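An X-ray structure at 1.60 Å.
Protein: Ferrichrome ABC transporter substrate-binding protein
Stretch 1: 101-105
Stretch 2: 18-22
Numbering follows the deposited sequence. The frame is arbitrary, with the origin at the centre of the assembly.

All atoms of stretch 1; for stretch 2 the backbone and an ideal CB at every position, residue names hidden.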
# COMPACT_ATOMS: atom_id res chain seq x y z
N ALA A 101 -7.61 23.96 7.47
CA ALA A 101 -7.20 23.30 8.70
C ALA A 101 -5.72 22.91 8.59
O ALA A 101 -5.18 22.89 7.49
CB ALA A 101 -8.07 22.06 8.97
N PRO A 102 -5.07 22.63 9.73
CA PRO A 102 -3.74 22.00 9.71
C PRO A 102 -3.73 20.82 8.75
O PRO A 102 -4.62 19.96 8.82
CB PRO A 102 -3.54 21.55 11.16
CG PRO A 102 -4.30 22.56 11.94
CD PRO A 102 -5.51 22.91 11.11
N THR A 103 -2.76 20.79 7.85
CA THR A 103 -2.71 19.83 6.76
C THR A 103 -1.36 19.13 6.73
O THR A 103 -0.31 19.80 6.69
CB THR A 103 -2.98 20.51 5.39
OG1 THR A 103 -4.34 20.97 5.34
CG2 THR A 103 -2.73 19.55 4.23
N ILE A 104 -1.39 17.80 6.79
CA ILE A 104 -0.21 16.98 6.56
C ILE A 104 -0.29 16.37 5.17
O ILE A 104 -1.11 15.49 4.90
CB ILE A 104 -0.05 15.85 7.60
CG1 ILE A 104 -0.13 16.40 9.02
CG2 ILE A 104 1.26 15.15 7.43
CD1 ILE A 104 -0.31 15.34 10.05
N ALA A 105 0.59 16.87 4.30
CA ALA A 105 0.68 16.40 2.94
C ALA A 105 1.90 15.48 2.82
O ALA A 105 3.03 15.91 2.58
CB ALA A 105 0.77 17.55 1.99
N UNK A 18 8.04 20.55 10.80
CA UNK A 18 7.18 20.53 11.97
C UNK A 18 5.85 21.13 11.61
O UNK A 18 5.78 22.26 11.13
CB UNK A 18 7.81 21.28 13.14
N UNK A 19 4.80 20.36 11.84
CA UNK A 19 3.46 20.79 11.52
C UNK A 19 2.63 20.76 12.80
O UNK A 19 2.46 19.70 13.39
CB UNK A 19 2.84 19.91 10.43
N UNK A 20 2.13 21.91 13.23
CA UNK A 20 1.30 21.97 14.43
C UNK A 20 -0.11 21.42 14.13
O UNK A 20 -0.81 21.92 13.25
CB UNK A 20 1.22 23.41 14.95
N UNK A 21 -0.50 20.38 14.86
CA UNK A 21 -1.80 19.74 14.69
C UNK A 21 -2.47 19.60 16.06
O UNK A 21 -1.83 19.81 17.08
CB UNK A 21 -1.65 18.38 14.01
N UNK A 22 -3.77 19.26 16.07
CA UNK A 22 -4.39 19.07 17.38
C UNK A 22 -3.71 17.96 18.17
O UNK A 22 -3.30 16.96 17.59
CB UNK A 22 -5.88 18.76 17.22

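The two stretches lie far apart in sequence and meet through side chains. No hydrogen bond joins them. The strand axes come no closer than 7.9 Å, too far for the pairing of neighbouring strands in a sheet, and their directions differ by 134°. Stretch 1 offers mostly carbon here: the ring of Pro-102 and the side chain of Ile-104. Thr-103 turns its CB away, and its OG1 donates a hydrogen bond to Ala-101 O at 3.0 Å, within its own stretch.

Position 18 has extended backbone angles, phi -86° and psi 124°. Nothing of stretch 1 lies within 5.5 Å of its ideal CB, so stretch 1 sets no demand. Almost any side chain that tolerates a strand would do. The residue is Lys-18. It makes no contact with stretch 1, and its NZ is hydrogen-bonded elsewhere in the structure.

Position 19 points its CA-to-CB bond toward stretch 1. The ideal CB is 4.8 Å from Ile-104 CG1 and 4.9 Å from Thr-103 O. The nearby side chain is apolar, and the gap leaves room for more than a methyl group. Phi -122° and psi 118° are typical of a strand, which suits beta-branched residues. Valine, isoleucine, leucine or methionine would all be reasonable. A donor aimed at Thr-103 O is also conceivable, so the backbone alone does not settle the choice. The residue is Ile-19, with chi1 m and chi2 t. Its CG2 packs 4.4 Å from Ile-104 CG1 and lies 3.9 Å from Thr-103 O, a contact without a hydrogen bond. Its CD1 reaches to 4.3 Å from Ile-104 CA.

Position 20 points away, as expected from the alternation of a strand. No atom of stretch 1 is within 5.5 Å of its ideal CB. A polar or charged residue would fit, but so would many others. The backbone is what matters here, because its carbonyl faces Pro-102: Pro-102 CB sits 3.5 Å from the O atom of position 20. The residue is Asp-20. Its side chain comes no nearer than 6.4 Å, from Asp-20 CB to Pro-102 CG, and takes no part in the packing.

Position 21 holds its CB sideways to stretch 1. The ideal CB is 4.7 Å from Pro-102 CB and 5.2 Å from Ile-104 CD1. Both neighbours are apolar, so a branched aliphatic side chain could touch both; valine, isoleucine or leucine are sensible candidates. The residue is Ile-21, with chi1 p and chi2 t. Its CG2 is 4.2 Å from Pro-102 CB and also 4.2 Å from Ile-104 CD1. One methyl group therefore bridges the two residues.

Position 22 is also sideways, with nothing of stretch 1 within 5.5 Å of its ideal CB. Phi -61° and psi 143° allow proline but do not require it; with open space at the CB, small, polar or aliphatic side chains would also suit. The residue is Pro-22. The nearest approach of its ring is from Pro-22 CD to Pro-102 CG, 4.6 Å.

Stretch 2 (18-22) KIDIP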
# COMPACT_ATOMS: atom_id res chain seq x y z
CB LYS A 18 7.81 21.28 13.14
CG LYS A 18 8.96 20.54 13.77
CD LYS A 18 9.32 21.14 15.13
CE LYS A 18 9.79 20.07 16.09
NZ LYS A 18 11.00 19.36 15.57
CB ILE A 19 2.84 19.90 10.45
CG1 ILE A 19 3.71 19.94 9.19
CG2 ILE A 19 1.39 20.34 10.16
CD1 ILE A 19 3.27 19.01 8.10
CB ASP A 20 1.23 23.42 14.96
CG ASP A 20 2.56 23.88 15.63
OD1 ASP A 20 3.19 23.11 16.39
OD2 ASP A 20 2.99 25.02 15.38
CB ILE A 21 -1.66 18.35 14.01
CG1 ILE A 21 -0.87 17.37 14.88
CG2 ILE A 21 -1.00 18.52 12.65
CD1 ILE A 21 -1.06 15.93 14.46
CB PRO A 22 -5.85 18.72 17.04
CG PRO A 22 -6.06 19.24 15.67
CD PRO A 22 -4.74 19.07 14.98
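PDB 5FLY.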